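Local coordinates for protein Cas6b (Methanococcus maripaludis, PDB 4Z7K) that processes CRISPR RNA as a Cas6-family endoribonuclease and binds a repeat RNA that forms no stem-loop, at residues P120-L124 and F143-L148; P177-K181 and N207-F212. All coordinates share one frame. Residues are numbered along the deposited sequence.

Contact 1 of 2, residues P120-L124 and F143-L148. With nucleotides of chain C.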
loop_
_atom_site.group_PDB
_atom_site.type_symbol
_atom_site.label_atom_id
_atom_site.label_comp_id
_atom_site.label_asym_id
_atom_site.label_seq_id
_atom_site.Cartn_x
_atom_site.Cartn_y
_atom_site.Cartn_z
ATOM N N PRO B 120 0.556 -8.598 -16.603
ATOM C CA PRO B 120 0.800 -8.966 -15.213
ATOM C C PRO B 120 -0.469 -8.810 -14.372
ATOM O O PRO B 120 -1.353 -8.034 -14.734
ATOM C CB PRO B 120 1.878 -7.982 -14.781
ATOM C CG PRO B 120 2.580 -7.630 -16.017
ATOM C CD PRO B 120 1.522 -7.591 -17.065
ATOM N N TRP B 121 -0.551 -9.540 -13.268
ATOM C CA TRP B 121 -1.756 -9.576 -12.452
ATOM C C TRP B 121 -1.835 -8.459 -11.419
ATOM O O TRP B 121 -2.844 -7.730 -11.386
ATOM C CB TRP B 121 -1.859 -10.939 -11.766
ATOM C CG TRP B 121 -3.011 -11.104 -10.825
ATOM C CD1 TRP B 121 -4.105 -10.307 -10.711
ATOM C CD2 TRP B 121 -3.203 -12.175 -9.892
ATOM N NE1 TRP B 121 -4.951 -10.789 -9.741
ATOM C CE2 TRP B 121 -4.426 -11.942 -9.231
ATOM C CE3 TRP B 121 -2.458 -13.307 -9.551
ATOM C CZ2 TRP B 121 -4.918 -12.790 -8.254
ATOM C CZ3 TRP B 121 -2.949 -14.145 -8.580
ATOM C CH2 TRP B 121 -4.168 -13.884 -7.940
ATOM N N MET B 122 -0.791 -8.302 -10.604
ATOM C CA MET B 122 -0.767 -7.253 -9.576
ATOM C C MET B 122 -1.873 -7.624 -8.604
ATOM O O MET B 122 -2.900 -6.961 -8.537
ATOM C CB MET B 122 -1.007 -5.853 -10.189
ATOM C CG MET B 122 -0.333 -4.666 -9.512
ATOM S SD MET B 122 0.129 -3.426 -10.772
ATOM C CE MET B 122 0.984 -2.219 -9.774
ATOM N N ALA B 123 -1.661 -8.704 -7.868
ATOM C CA ALA B 123 -2.653 -9.215 -6.936
ATOM C C ALA B 123 -2.457 -8.627 -5.546
ATOM O O ALA B 123 -3.310 -8.755 -4.658
ATOM C CB ALA B 123 -2.574 -10.722 -6.883
ATOM N N LEU B 124 -1.339 -7.937 -5.380
ATOM C CA LEU B 124 -0.896 -7.557 -4.052
ATOM C C LEU B 124 -1.149 -6.087 -3.727
ATOM O O LEU B 124 -0.468 -5.204 -4.260
ATOM C CB LEU B 124 0.604 -7.849 -3.935
ATOM C CG LEU B 124 1.067 -9.300 -3.775
ATOM C CD1 LEU B 124 2.464 -9.353 -3.182
ATOM C CD2 LEU B 124 0.076 -10.149 -2.988
ATOM N N PHE B 143 -1.411 -18.075 -0.332
ATOM C CA PHE B 143 -1.855 -16.705 -0.232
ATOM C C PHE B 143 -2.479 -16.206 -1.539
ATOM O O PHE B 143 -3.601 -15.682 -1.535
ATOM C CB PHE B 143 -0.667 -15.851 0.218
ATOM C CG PHE B 143 -1.000 -14.431 0.481
ATOM C CD1 PHE B 143 -1.985 -14.097 1.383
ATOM C CD2 PHE B 143 -0.261 -13.419 -0.115
ATOM C CE1 PHE B 143 -2.282 -12.767 1.640
ATOM C CE2 PHE B 143 -0.542 -12.089 0.134
ATOM C CZ PHE B 143 -1.554 -11.759 1.016
ATOM N N LEU B 144 -1.770 -16.411 -2.654
ATOM C CA LEU B 144 -2.242 -15.980 -3.970
ATOM C C LEU B 144 -3.559 -16.644 -4.347
ATOM O O LEU B 144 -4.435 -16.003 -4.930
ATOM C CB LEU B 144 -1.189 -16.250 -5.040
ATOM C CG LEU B 144 0.101 -15.437 -4.872
ATOM C CD1 LEU B 144 0.948 -15.510 -6.119
ATOM C CD2 LEU B 144 -0.176 -13.998 -4.514
ATOM N N LYS B 145 -3.721 -17.909 -3.965
ATOM C CA LYS B 145 -4.949 -18.636 -4.272
ATOM C C LYS B 145 -6.105 -17.967 -3.532
ATOM O O LYS B 145 -7.249 -17.989 -3.998
ATOM C CB LYS B 145 -4.838 -20.108 -3.836
ATOM C CG LYS B 145 -3.927 -20.986 -4.675
ATOM C CD LYS B 145 -3.607 -22.320 -3.967
ATOM C CE LYS B 145 -4.407 -23.498 -4.510
ATOM N NZ LYS B 145 -4.023 -24.809 -3.882
ATOM N N ARG B 146 -5.789 -17.348 -2.392
ATOM C CA ARG B 146 -6.778 -16.604 -1.615
ATOM C C ARG B 146 -7.104 -15.234 -2.241
ATOM O O ARG B 146 -8.276 -14.829 -2.334
ATOM C CB ARG B 146 -6.288 -16.400 -0.167
ATOM C CG ARG B 146 -6.207 -17.624 0.741
ATOM C CD ARG B 146 -5.619 -17.215 2.109
ATOM N NE ARG B 146 -6.451 -16.255 2.843
ATOM C CZ ARG B 146 -6.128 -14.971 3.048
ATOM N NH1 ARG B 146 -5.000 -14.476 2.548
ATOM N NH2 ARG B 146 -6.946 -14.162 3.728
ATOM N N VAL B 147 -6.070 -14.540 -2.703
ATOM C CA VAL B 147 -6.276 -13.242 -3.299
ATOM C C VAL B 147 -7.130 -13.382 -4.551
ATOM O O VAL B 147 -8.083 -12.629 -4.722
ATOM C CB VAL B 147 -4.932 -12.572 -3.615
ATOM C CG1 VAL B 147 -5.126 -11.322 -4.419
ATOM C CG2 VAL B 147 -4.204 -12.272 -2.319
ATOM N N LEU B 148 -6.848 -14.396 -5.370
ATOM C CA LEU B 148 -7.557 -14.560 -6.635
ATOM C C LEU B 148 -9.032 -14.815 -6.394
ATOM O O LEU B 148 -9.868 -14.307 -7.139
ATOM C CB LEU B 148 -6.962 -15.679 -7.489
ATOM C CG LEU B 148 -7.568 -15.791 -8.902
ATOM C CD1 LEU B 148 -6.526 -16.195 -9.897
ATOM C CD2 LEU B 148 -8.725 -16.769 -8.982
ATOM P P C C 19 -10.208 -14.397 2.747
ATOM O OP1 C C 19 -9.020 -14.936 2.035
ATOM O OP2 C C 19 -10.315 -14.479 4.219
ATOM O "O5'" C C 19 -10.301 -12.855 2.369
ATOM C "C5'" C C 19 -9.102 -12.103 2.224
ATOM C "C4'" C C 19 -9.358 -10.628 2.093
ATOM O "O4'" C C 19 -10.778 -10.351 2.234
ATOM C "C3'" C C 19 -8.647 -9.731 3.114
ATOM O "O3'" C C 19 -8.250 -8.516 2.478
ATOM C "C2'" C C 19 -9.759 -9.405 4.098
ATOM O "O2'" C C 19 -9.546 -8.228 4.843
ATOM C "C1'" C C 19 -10.941 -9.282 3.144
ATOM N N1 C C 19 -12.258 -9.334 3.792
ATOM C C2 C C 19 -13.053 -10.491 3.825
ATOM O O2 C C 19 -12.616 -11.567 3.367
ATOM N N3 C C 19 -14.267 -10.422 4.439
ATOM C C4 C C 19 -14.704 -9.265 4.935
ATOM N N4 C C 19 -15.905 -9.248 5.506
ATOM C C5 C C 19 -13.936 -8.071 4.867
ATOM C C6 C C 19 -12.741 -8.146 4.277
ATOM P P U C 9 8.790 -0.002 -1.664
ATOM O OP1 U C 9 8.910 -1.440 -2.053
ATOM O OP2 U C 9 9.940 0.956 -1.725
ATOM O "O5'" U C 9 7.658 0.598 -2.599
ATOM C "C5'" U C 9 6.494 -0.173 -2.853
ATOM C "C4'" U C 9 5.242 0.470 -2.320
ATOM O "O4'" U C 9 4.130 -0.127 -3.025
ATOM C "C3'" U C 9 4.947 0.269 -0.844
ATOM O "O3'" U C 9 4.105 1.363 -0.430
ATOM C "C2'" U C 9 4.185 -1.057 -0.868
ATOM O "O2'" U C 9 3.353 -1.310 0.247
ATOM C "C1'" U C 9 3.365 -0.922 -2.147
ATOM N N1 U C 9 3.172 -2.195 -2.846
ATOM C C2 U C 9 1.891 -2.667 -3.110
ATOM O O2 U C 9 0.871 -2.092 -2.762
ATOM N N3 U C 9 1.853 -3.865 -3.791
ATOM C C4 U C 9 2.949 -4.600 -4.233
ATOM O O4 U C 9 2.766 -5.664 -4.840
ATOM C C5 U C 9 4.236 -4.032 -3.925
ATOM C C6 U C 9 4.299 -2.872 -3.263
#
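Apolar packing joins the first strand-to-helix connection of the ferredoxin-like C-terminal domain, the loop after strand 112-117, to the long helix 137-158, as expected for RAMP proteins. Ala-123 and Val-147 stand closest in the backbone, with 6.5 Å between their CA atoms, and Ala-123 CB lies 3.6 Å from Val-147 CG1. Beside this pair the indole of Trp-121, in the t rotamer, lies against the helix: Trp-121 CH2 comes to 3.4 Å from Leu-148 CB, while Leu-144 O meets the ring at its edge. Leu-124 extends the apolar patch, its CD2 lying 3.7 Å from Phe-143 CE2 and 4.1 Å from Leu-144 CD2. Both segments also meet RNA. Leu-124 O accepts a hydrogen bond from N3 of U9 (chain C) at 2.7 Å. Arg-146, on another side of the helix, brings NH2 to 2.8 Å from OP1 of C19 (chain C). Strands 169-177 and 186-194 receive Leu-144 and Leu-148, and helix 126-133 covers Leu-124 and Phe-143.

Contact 2 of 2, residues P177-K181 and N207-F212; sequences PVKFK and NVSRGF. With nucleotides of chain C.
Two loops meet here through side chains, 9.5 Å apart between CA atoms at Phe-180/Asn-207 and 9.8 Å at Val-178/Phe-212. Residues 177-180 are extended; Lys-181 turns left-handed (phi/psi 49/51). Asn-207 is left-handed too (57/35), and its ND2 lies over one face of the Phe-180 ring (chi1 t). Asn-207 N donates to OP2 of G22 (chain C) at 3.1 Å. A 3-10 turn spans 208-210, with Arg-210 N bonded to Asn-207 O at 3.0 Å. Ser-209 OG (chi1 p) donates to OP2 of DC23 (chain C), 3.1 Å away. Arg-210 brings NE to 3.2 Å from Phe-180 CE1 at the ring edge, and its NH2 forms a salt bridge with another RNA phosphate. Gly-211, at phi/psi 108/2, would jam a side chain against the preceding carbonyl. Phe-212 (chi1 m) packs CE2 3.6 Å from Val-178 CG1. Phe-180 CE2 and Lys-181 CG approach G10. The position and phosphate contacts of residues 207-212 are consistent with part of the glycine-rich loop near the C-terminus of Cas6 and other RAMP proteins.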
loop_
_atom_site.group_PDB
_atom_site.type_symbol
_atom_site.label_atom_id
_atom_site.label_comp_id
_atom_site.label_asym_id
_atom_site.label_seq_id
_atom_site.Cartn_x
_atom_site.Cartn_y
_atom_site.Cartn_z
ATOM N N PRO B 177 8.309 -8.330 -12.442
ATOM C CA PRO B 177 8.322 -6.939 -11.968
ATOM C C PRO B 177 7.434 -5.990 -12.750
ATOM O O PRO B 177 7.398 -6.063 -13.974
ATOM C CB PRO B 177 9.788 -6.521 -12.130
ATOM C CG PRO B 177 10.265 -7.324 -13.232
ATOM C CD PRO B 177 9.586 -8.676 -13.085
ATOM N N VAL B 178 6.699 -5.139 -12.029
ATOM C CA VAL B 178 5.831 -4.113 -12.621
ATOM C C VAL B 178 6.097 -2.741 -12.020
ATOM O O VAL B 178 6.017 -2.558 -10.817
ATOM C CB VAL B 178 4.363 -4.461 -12.449
ATOM C CG1 VAL B 178 3.500 -3.206 -12.490
ATOM C CG2 VAL B 178 3.955 -5.460 -13.507
ATOM N N LYS B 179 6.390 -1.773 -12.871
ATOM C CA LYS B 179 6.609 -0.433 -12.387
ATOM C C LYS B 179 5.311 0.331 -12.531
ATOM O O LYS B 179 4.690 0.295 -13.593
ATOM C CB LYS B 179 7.755 0.251 -13.127
ATOM C CG LYS B 179 7.437 1.621 -13.676
ATOM C CD LYS B 179 8.647 2.540 -13.681
ATOM C CE LYS B 179 8.456 3.711 -14.630
ATOM N NZ LYS B 179 9.657 4.586 -14.726
ATOM N N PHE B 180 4.856 0.939 -11.435
ATOM C CA PHE B 180 3.552 1.612 -11.374
ATOM C C PHE B 180 3.567 2.758 -10.360
ATOM O O PHE B 180 3.864 2.535 -9.176
ATOM C CB PHE B 180 2.462 0.609 -11.007
ATOM C CG PHE B 180 1.121 1.231 -10.710
ATOM C CD1 PHE B 180 0.146 1.298 -11.690
ATOM C CD2 PHE B 180 0.818 1.715 -9.455
ATOM C CE1 PHE B 180 -1.102 1.844 -11.424
ATOM C CE2 PHE B 180 -0.426 2.273 -9.185
ATOM C CZ PHE B 180 -1.382 2.339 -10.166
ATOM N N LYS B 181 3.161 3.954 -10.792
ATOM C CA LYS B 181 3.285 5.150 -9.959
ATOM C C LYS B 181 4.699 5.264 -9.376
ATOM O O LYS B 181 4.883 5.375 -8.168
ATOM C CB LYS B 181 2.236 5.132 -8.859
ATOM C CG LYS B 181 0.884 5.638 -9.301
ATOM C CD LYS B 181 1.040 6.934 -10.078
ATOM C CE LYS B 181 -0.305 7.521 -10.481
ATOM N NZ LYS B 181 -0.131 8.775 -11.274
ATOM N N ASN B 207 -5.819 -2.191 -10.407
ATOM C CA ASN B 207 -5.482 -1.344 -11.551
ATOM C C ASN B 207 -5.907 -1.902 -12.901
ATOM O O ASN B 207 -5.287 -1.640 -13.926
ATOM C CB ASN B 207 -3.994 -1.083 -11.550
ATOM C CG ASN B 207 -3.548 -0.465 -10.266
ATOM O OD1 ASN B 207 -3.749 0.729 -10.039
ATOM N ND2 ASN B 207 -2.992 -1.283 -9.381
ATOM N N VAL B 208 -7.042 -2.579 -12.880
ATOM C CA VAL B 208 -7.566 -3.324 -13.992
ATOM C C VAL B 208 -7.855 -2.413 -15.174
ATOM O O VAL B 208 -7.783 -2.811 -16.336
ATOM C CB VAL B 208 -8.822 -4.059 -13.526
ATOM C CG1 VAL B 208 -9.987 -3.861 -14.480
ATOM C CG2 VAL B 208 -8.504 -5.521 -13.280
ATOM N N SER B 209 -8.166 -1.172 -14.857
ATOM C CA SER B 209 -8.443 -0.149 -15.847
ATOM C C SER B 209 -7.276 0.125 -16.792
ATOM O O SER B 209 -7.494 0.423 -17.965
ATOM C CB SER B 209 -8.834 1.137 -15.120
ATOM O OG SER B 209 -7.805 1.529 -14.217
ATOM N N ARG B 210 -6.047 0.034 -16.285
ATOM C CA ARG B 210 -4.876 0.332 -17.109
ATOM C C ARG B 210 -4.456 -0.874 -17.910
ATOM O O ARG B 210 -3.486 -0.808 -18.670
ATOM C CB ARG B 210 -3.676 0.760 -16.269
ATOM C CG ARG B 210 -3.953 1.709 -15.157
ATOM C CD ARG B 210 -2.637 2.248 -14.668
ATOM N NE ARG B 210 -2.832 3.260 -13.644
ATOM C CZ ARG B 210 -2.876 4.560 -13.900
ATOM N NH1 ARG B 210 -2.734 4.997 -15.147
ATOM N NH2 ARG B 210 -3.052 5.427 -12.911
ATOM N N GLY B 211 -5.191 -1.970 -17.747
ATOM C CA GLY B 211 -4.934 -3.153 -18.533
ATOM C C GLY B 211 -4.292 -4.314 -17.799
ATOM O O GLY B 211 -3.984 -5.335 -18.419
ATOM N N PHE B 212 -4.053 -4.155 -16.501
ATOM C CA PHE B 212 -3.421 -5.209 -15.722
ATOM C C PHE B 212 -4.406 -6.339 -15.450
ATOM O O PHE B 212 -5.620 -6.118 -15.402
ATOM C CB PHE B 212 -2.887 -4.668 -14.398
ATOM C CG PHE B 212 -1.698 -3.764 -14.539
ATOM C CD1 PHE B 212 -1.854 -2.403 -14.646
ATOM C CD2 PHE B 212 -0.424 -4.274 -14.540
ATOM C CE1 PHE B 212 -0.759 -1.568 -14.762
ATOM C CE2 PHE B 212 0.663 -3.446 -14.654
ATOM C CZ PHE B 212 0.494 -2.089 -14.766
ATOM P P DC C 23 -8.974 3.439 -11.277
ATOM O OP1 DC C 23 -9.510 3.926 -12.561
ATOM O OP2 DC C 23 -7.903 2.403 -11.290
ATOM O "O5'" DC C 23 -8.454 4.674 -10.418
ATOM C "C5'" DC C 23 -8.770 5.960 -10.808
ATOM C "C4'" DC C 23 -7.644 6.864 -10.426
ATOM O "O4'" DC C 23 -7.318 6.601 -9.061
ATOM C "C3'" DC C 23 -6.370 6.618 -11.211
ATOM O "O3'" DC C 23 -6.387 7.432 -12.406
ATOM C "C2'" DC C 23 -5.283 7.033 -10.222
ATOM C "C1'" DC C 23 -5.931 6.728 -8.864
ATOM N N1 DC C 23 -5.459 5.493 -8.245
ATOM C C2 DC C 23 -4.214 5.471 -7.619
ATOM O O2 DC C 23 -3.528 6.501 -7.592
ATOM N N3 DC C 23 -3.796 4.322 -7.049
ATOM C C4 DC C 23 -4.551 3.229 -7.089
ATOM N N4 DC C 23 -4.077 2.124 -6.503
ATOM C C5 DC C 23 -5.828 3.225 -7.728
ATOM C C6 DC C 23 -6.238 4.372 -8.291
ATOM P P G C 10 3.832 1.762 1.117
ATOM O OP1 G C 10 4.697 2.928 1.462
ATOM O OP2 G C 10 3.963 0.556 1.968
ATOM O "O5'" G C 10 2.270 2.089 1.169
ATOM C "C5'" G C 10 1.669 2.974 0.242
ATOM C "C4'" G C 10 2.641 4.024 -0.254
ATOM O "O4'" G C 10 3.144 3.639 -1.563
ATOM C "C3'" G C 10 2.045 5.413 -0.434
ATOM O "O3'" G C 10 2.180 6.164 0.773
ATOM C "C2'" G C 10 2.795 5.966 -1.652
ATOM O "O2'" G C 10 4.062 6.487 -1.287
ATOM C "C1'" G C 10 3.034 4.700 -2.467
ATOM N N9 G C 10 1.880 4.341 -3.295
ATOM C C8 G C 10 1.311 3.095 -3.196
ATOM N N7 G C 10 0.289 2.917 -3.959
ATOM C C5 G C 10 0.197 4.131 -4.601
ATOM C C6 G C 10 -0.747 4.499 -5.557
ATOM O O6 G C 10 -1.635 3.746 -5.954
ATOM N N1 G C 10 -0.561 5.811 -6.009
ATOM C C2 G C 10 0.443 6.655 -5.566
ATOM N N2 G C 10 0.481 7.891 -6.107
ATOM N N3 G C 10 1.347 6.305 -4.649
ATOM C C4 G C 10 1.163 5.035 -4.222
ATOM P P G C 22 -9.428 -1.677 -8.730
ATOM O OP1 G C 22 -9.743 -1.967 -10.159
ATOM O OP2 G C 22 -8.006 -1.504 -8.351
ATOM O "O5'" G C 22 -10.126 -0.323 -8.249
ATOM C "C5'" G C 22 -11.276 0.216 -8.897
ATOM C "C4'" G C 22 -11.381 1.705 -8.662
ATOM O "O4'" G C 22 -11.471 1.957 -7.236
ATOM C "C3'" G C 22 -10.176 2.522 -9.126
ATOM O "O3'" G C 22 -10.276 2.934 -10.480
ATOM C "C2'" G C 22 -10.157 3.698 -8.169
ATOM O "O2'" G C 22 -11.073 4.688 -8.609
ATOM C "C1'" G C 22 -10.662 3.056 -6.878
ATOM N N9 G C 22 -9.550 2.525 -6.069
ATOM C C8 G C 22 -9.452 1.216 -5.675
ATOM N N7 G C 22 -8.394 0.954 -4.974
ATOM C C5 G C 22 -7.745 2.168 -4.907
ATOM C C6 G C 22 -6.533 2.476 -4.264
ATOM O O6 G C 22 -5.805 1.708 -3.625
ATOM N N1 G C 22 -6.205 3.817 -4.409
ATOM C C2 G C 22 -6.957 4.740 -5.082
ATOM N N2 G C 22 -6.451 5.980 -5.100
ATOM N N3 G C 22 -8.099 4.457 -5.693
ATOM C C4 G C 22 -8.436 3.158 -5.568
#

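Contact 1 closes before contact 2 opens along the chain, yet their centres are only about 14 Å apart and their residues touch. Residues 120-124 lie between helix 137-158 and the two loops of contact 2: Met-122 CE packs 3.4 Å from Phe-180 CB, Pro-120 CB 3.5 Å from Val-178 CG2, and Pro-120 O 3.7 Å from Phe-212 CB. Three of the four segments are loops adjoining strands of one antiparallel sheet (169-177, 186-194, 112-117, 215-217), and the fourth lies on helix 137-158, which packs on that sheet. Backbone hydrogen bonds join Pro-120 with Gly-213 and Met-122 with Arg-206. Both contacts thus belong to the ferredoxin-like C-terminal domain, whose loops meet chain C, consistent with a role in RNA binding.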